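Local structure of extracellular subtilisin-like serine proteinase (1S2N) at residues A125-G130 / T165-V170; A33-T38 / V89-V94. The protein probably cleaves peptide bonds within proteins as a calcium-binding serine endopeptidase of the subtilase family, this chain being its catalytic domain. All coordinates share one frame; numbering follows the deposited sequence.

In the fold
Contact 2 lies within the central parallel sheet, and contact 1 joins the end of one strand of that sheet, 123-127, to a loop; their centres are about 15 Å apart. In contact 2, strand 33-37 pairs with strand 90-94; its other edge pairs with strand 123-127, where N126 N lies 2.9 Å from Y34 O and I36 N lies 3.0 Å from N126 O. The C-terminal ends of neighbouring strands 32-37 and 123-127 both lead to the active site. D37, the predicted charge-relay aspartate, has its side chain about 4 Å from that of H70 and about 7 Å from the bound phenylmethanesulfonic acid, whose ring rests on L129-G130 of contact 1.

Contact 1. Residues A125-G130 / T165-V170; sequences ANMSLG and TSPARV. With PMS (phenylmethanesulfonic acid), chain F.
This is a small, mostly apolar packing contact beneath the bound phenylmethanesulfonic acid, where M127, at the end of strand 123-127, and the following L129-G130 pack on P167 of the loop between strands 150-154 and 174-179. P167 is at its centre, its CG facing M127 and its CD facing L129. M127 has CG beside its backbone N (chi1 -69°), and a bend at chi3 brings the thioether end obliquely to the CG corner of the proline ring, with SD and CE each 4.0 Å from P167 CG. P167 CD sits 3.5 Å from L129 O and 4.2 Å from the methyl L129 CD1. The peptide bond between S166 and P167 is cis, and S166 O meets G130 CA at 3.5 Å in a CA-H...O contact.

The ligand's phenyl ring lies against the L129-G130 peptide, its C4 3.3 Å from G130 N, a placement consistent with the S1 pocket of subtilases. N157 ND2 and S220 N, from the predicted catalytic serine, bind the sulfonic acid group, consistent with the oxyanion hole.

Within the loop, a type I turn runs from P167 to V170, and D138 of helix 135-146 binds both S166 OG and R169 NE. V141 of that helix and L153 of strand 150-154 each touch both M127 and P167, so the contact is packed between helix and sheet.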
loop_
_atom_site.group_PDB
_atom_site.type_symbol
_atom_site.label_atom_id
_atom_site.label_comp_id
_atom_site.label_asym_id
_atom_site.label_seq_id
_atom_site.Cartn_x
_atom_site.Cartn_y
_atom_site.Cartn_z
ATOM N N ALA A 125 2.172 -7.447 3.184
ATOM C CA ALA A 125 2.078 -6.447 4.247
ATOM C C ALA A 125 2.126 -5.024 3.676
ATOM O O ALA A 125 2.743 -4.781 2.632
ATOM C CB ALA A 125 3.207 -6.645 5.250
ATOM N N ASN A 126 1.482 -4.099 4.384
ATOM C CA ASN A 126 1.385 -2.688 3.994
ATOM C C ASN A 126 1.702 -1.831 5.213
ATOM O O ASN A 126 1.018 -1.917 6.228
ATOM C CB ASN A 126 -0.027 -2.374 3.472
ATOM C CG ASN A 126 -0.181 -0.933 2.979
ATOM O OD1 ASN A 126 -0.277 0.002 3.767
ATOM N ND2 ASN A 126 -0.229 -0.762 1.672
ATOM N N MET A 127 2.744 -1.017 5.114
ATOM C CA MET A 127 3.178 -0.166 6.216
ATOM C C MET A 127 3.118 1.291 5.784
ATOM O O MET A 127 4.135 1.868 5.393
ATOM C CB MET A 127 4.606 -0.515 6.617
ATOM C CG MET A 127 4.757 -1.871 7.262
ATOM S SD MET A 127 6.392 -2.080 7.976
ATOM C CE MET A 127 6.231 -1.203 9.502
ATOM N N SER A 128 1.925 1.878 5.859
ATOM C CA SER A 128 1.725 3.301 5.569
ATOM C C SER A 128 2.115 4.162 6.781
ATOM O O SER A 128 1.293 4.894 7.342
ATOM C CB SER A 128 0.273 3.566 5.155
ATOM O OG SER A 128 0.049 3.197 3.814
ATOM N N LEU A 129 3.382 4.071 7.173
ATOM C CA LEU A 129 3.898 4.812 8.310
ATOM C C LEU A 129 5.394 5.002 8.184
ATOM O O LEU A 129 6.086 4.265 7.473
ATOM C CB LEU A 129 3.574 4.089 9.622
ATOM C CG LEU A 129 4.145 2.677 9.823
ATOM C CD1 LEU A 129 5.507 2.715 10.500
ATOM C CD2 LEU A 129 3.182 1.814 10.636
ATOM N N GLY A 130 5.894 5.990 8.905
ATOM C CA GLY A 130 7.300 6.314 8.844
ATOM C C GLY A 130 7.723 7.294 9.912
ATOM O O GLY A 130 6.913 7.820 10.676
ATOM N N THR A 165 14.589 7.763 6.204
ATOM C CA THR A 165 13.355 7.358 6.896
ATOM C C THR A 165 13.288 5.835 7.048
ATOM O O THR A 165 13.636 5.116 6.124
ATOM C CB THR A 165 12.126 7.850 6.085
ATOM O OG1 THR A 165 11.888 9.231 6.359
ATOM C CG2 THR A 165 10.830 7.184 6.530
ATOM N N SER A 166 12.840 5.359 8.211
ATOM C CA SER A 166 12.517 3.944 8.422
ATOM C C SER A 166 11.001 3.767 8.565
ATOM O O SER A 166 10.344 4.610 9.183
ATOM C CB SER A 166 13.208 3.432 9.679
ATOM O OG SER A 166 14.602 3.395 9.500
ATOM N N PRO A 167 10.423 2.689 8.023
ATOM C CA PRO A 167 11.136 1.614 7.322
ATOM C C PRO A 167 11.388 1.863 5.836
ATOM O O PRO A 167 11.927 0.972 5.185
ATOM C CB PRO A 167 10.168 0.439 7.468
ATOM C CG PRO A 167 8.825 1.069 7.430
ATOM C CD PRO A 167 8.975 2.418 8.081
ATOM N N ALA A 168 11.028 3.037 5.318
ATOM C CA ALA A 168 11.137 3.342 3.878
ATOM C C ALA A 168 12.467 2.954 3.221
ATOM O O ALA A 168 12.490 2.512 2.068
ATOM C CB ALA A 168 10.868 4.830 3.648
ATOM N N ARG A 169 13.562 3.111 3.957
ATOM C CA ARG A 169 14.909 2.971 3.389
ATOM C C ARG A 169 15.361 1.519 3.223
ATOM O O ARG A 169 16.432 1.272 2.674
ATOM C CB ARG A 169 15.933 3.755 4.217
ATOM C CG ARG A 169 16.279 3.160 5.576
ATOM C CD ARG A 169 17.465 3.845 6.268
ATOM N NE ARG A 169 17.536 3.486 7.681
ATOM C CZ ARG A 169 18.483 3.890 8.528
ATOM N NH1 ARG A 169 19.464 4.701 8.132
ATOM N NH2 ARG A 169 18.435 3.492 9.798
ATOM N N VAL A 170 14.548 0.570 3.693
ATOM C CA VAL A 170 14.867 -0.858 3.604
ATOM C C VAL A 170 14.857 -1.260 2.125
ATOM O O VAL A 170 13.804 -1.204 1.498
ATOM C CB VAL A 170 13.838 -1.728 4.381
ATOM C CG1 VAL A 170 14.135 -3.213 4.204
ATOM C CG2 VAL A 170 13.827 -1.380 5.865
HETATM C C PMS F . 1.815 9.449 7.538
HETATM S S PMS F . 0.644 8.916 6.226
HETATM C C1 PMS F . 3.256 9.089 7.218
HETATM C C2 PMS F . 4.265 9.892 7.756
HETATM C C3 PMS F . 5.608 9.611 7.502
HETATM C C4 PMS F . 5.949 8.519 6.713
HETATM C C5 PMS F . 4.950 7.712 6.177
HETATM C C6 PMS F . 3.608 7.991 6.425
HETATM O O2S PMS F . 1.527 9.292 4.697
HETATM O O1S PMS F . -0.744 9.765 6.082
#

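Contact 2. Residues A33-T38 / V89-V94; sequences AYVIDT and VNIVGV
Five backbone hydrogen bonds join A33-D37 to N90-V94 as neighbouring parallel strands in the central sheet of the subtilase alpha/beta fold. A33 N to N90 O is the shortest, at 2.7 Å. V92 N then bonds to A33 O, V35 N to V92 O and V94 N to V35 O. D37 N closes the series on V94 O at 3.3 Å. This anchors the backbone of the predicted charge-relay aspartate, whose OD1 accepts T38 N at 2.9 Å through its anti lone pair.

On the sheet face toward helix 70-79, A33 CB meets V89 CG1 and I91 CD1, while V35 CG2 and I91 CG2 approach to 4.0 Å. The opposite face carries Y34, V92, I36 and V94, with W114 of helix 105-118 packing on Y34, V92 and V94. There I36 CG1 and V94 CG1 are 3.7 Å apart. With CG anti to its carbonyl carbon (chi1 -63°), the Y34 side chain runs alongside that of V92, which meets the tyrosine ring obliquely: V92 CG1 lies 3.6 Å from Y34 CD1 and 3.7 Å from Y34 CE1.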
loop_
_atom_site.group_PDB
_atom_site.type_symbol
_atom_site.label_atom_id
_atom_site.label_comp_id
_atom_site.label_asym_id
_atom_site.label_seq_id
_atom_site.Cartn_x
_atom_site.Cartn_y
_atom_site.Cartn_z
ATOM N N ALA A 33 -4.019 -9.280 2.740
ATOM C CA ALA A 33 -3.238 -8.075 2.994
ATOM C C ALA A 33 -3.226 -7.781 4.489
ATOM O O ALA A 33 -4.279 -7.581 5.085
ATOM C CB ALA A 33 -3.810 -6.890 2.223
ATOM N N TYR A 34 -2.034 -7.779 5.083
ATOM C CA TYR A 34 -1.854 -7.369 6.473
ATOM C C TYR A 34 -1.591 -5.875 6.531
ATOM O O TYR A 34 -0.566 -5.397 6.051
ATOM C CB TYR A 34 -0.711 -8.157 7.121
ATOM C CG TYR A 34 -1.013 -9.636 7.179
ATOM C CD1 TYR A 34 -1.648 -10.194 8.283
ATOM C CD2 TYR A 34 -0.707 -10.470 6.107
ATOM C CE1 TYR A 34 -1.947 -11.558 8.334
ATOM C CE2 TYR A 34 -1.007 -11.827 6.139
ATOM C CZ TYR A 34 -1.630 -12.365 7.256
ATOM O OH TYR A 34 -1.922 -13.711 7.297
ATOM N N VAL A 35 -2.535 -5.142 7.115
ATOM C CA VAL A 35 -2.460 -3.688 7.214
ATOM C C VAL A 35 -1.897 -3.265 8.570
ATOM O O VAL A 35 -2.590 -3.306 9.581
ATOM C CB VAL A 35 -3.844 -3.069 7.001
ATOM C CG1 VAL A 35 -3.751 -1.544 6.960
ATOM C CG2 VAL A 35 -4.466 -3.618 5.725
ATOM N N ILE A 36 -0.630 -2.862 8.575
ATOM C CA ILE A 36 0.078 -2.458 9.788
ATOM C C ILE A 36 -0.059 -0.946 9.957
ATOM O O ILE A 36 0.687 -0.181 9.353
ATOM C CB ILE A 36 1.563 -2.877 9.691
ATOM C CG1 ILE A 36 1.684 -4.374 9.395
ATOM C CG2 ILE A 36 2.312 -2.536 10.978
ATOM C CD1 ILE A 36 3.003 -4.772 8.787
ATOM N N ASP A 37 -1.026 -0.532 10.778
ATOM C CA ASP A 37 -1.466 0.866 10.852
ATOM C C ASP A 37 -2.225 1.150 12.173
ATOM O O ASP A 37 -1.936 0.541 13.206
ATOM C CB ASP A 37 -2.342 1.169 9.621
ATOM C CG ASP A 37 -2.111 2.552 9.064
ATOM O OD1 ASP A 37 -2.466 3.530 9.744
ATOM O OD2 ASP A 37 -1.581 2.762 7.951
ATOM N N THR A 38 -3.203 2.054 12.143
ATOM C CA THR A 38 -3.980 2.396 13.338
ATOM C C THR A 38 -5.099 1.383 13.626
ATOM O O THR A 38 -5.951 1.624 14.493
ATOM C CB THR A 38 -4.608 3.811 13.200
ATOM O OG1 THR A 38 -5.542 3.831 12.109
ATOM C CG2 THR A 38 -3.569 4.864 12.826
ATOM N N VAL A 89 -9.977 -9.296 -1.887
ATOM C CA VAL A 89 -8.864 -9.605 -0.998
ATOM C C VAL A 89 -9.363 -9.790 0.433
ATOM O O VAL A 89 -10.439 -9.305 0.797
ATOM C CB VAL A 89 -7.778 -8.482 -1.062
ATOM C CG1 VAL A 89 -6.912 -8.431 0.163
ATOM C CG2 VAL A 89 -6.890 -8.722 -2.233
ATOM N N ASN A 90 -8.581 -10.525 1.216
ATOM C CA ASN A 90 -8.746 -10.596 2.659
ATOM C C ASN A 90 -7.882 -9.549 3.347
ATOM O O ASN A 90 -6.728 -9.347 2.981
ATOM C CB ASN A 90 -8.376 -11.987 3.169
ATOM C CG ASN A 90 -9.251 -13.060 2.578
ATOM O OD1 ASN A 90 -10.470 -13.019 2.726
ATOM N ND2 ASN A 90 -8.634 -14.017 1.869
ATOM N N ILE A 91 -8.466 -8.885 4.340
ATOM C CA ILE A 91 -7.792 -7.864 5.130
ATOM C C ILE A 91 -7.621 -8.371 6.558
ATOM O O ILE A 91 -8.553 -8.922 7.131
ATOM C CB ILE A 91 -8.621 -6.561 5.132
ATOM C CG1 ILE A 91 -8.827 -6.053 3.698
ATOM C CG2 ILE A 91 -7.958 -5.489 6.023
ATOM C CD1 ILE A 91 -7.569 -5.490 3.039
ATOM N N VAL A 92 -6.426 -8.191 7.116
ATOM C CA VAL A 92 -6.152 -8.517 8.511
ATOM C C VAL A 92 -5.547 -7.274 9.140
ATOM O O VAL A 92 -4.474 -6.833 8.735
ATOM C CB VAL A 92 -5.188 -9.731 8.656
ATOM C CG1 VAL A 92 -4.705 -9.877 10.085
ATOM C CG2 VAL A 92 -5.877 -11.015 8.214
ATOM N N GLY A 93 -6.260 -6.691 10.097
ATOM C CA GLY A 93 -5.783 -5.523 10.803
ATOM C C GLY A 93 -4.731 -5.884 11.828
ATOM O O GLY A 93 -4.937 -6.790 12.632
ATOM N N VAL A 94 -3.600 -5.183 11.787
ATOM C CA VAL A 94 -2.580 -5.296 12.821
ATOM C C VAL A 94 -2.316 -3.893 13.361
ATOM O O VAL A 94 -1.671 -3.072 12.712
ATOM C CB VAL A 94 -1.317 -6.044 12.299
ATOM C CG1 VAL A 94 -0.027 -5.266 12.518
ATOM C CG2 VAL A 94 -1.194 -7.370 13.005
#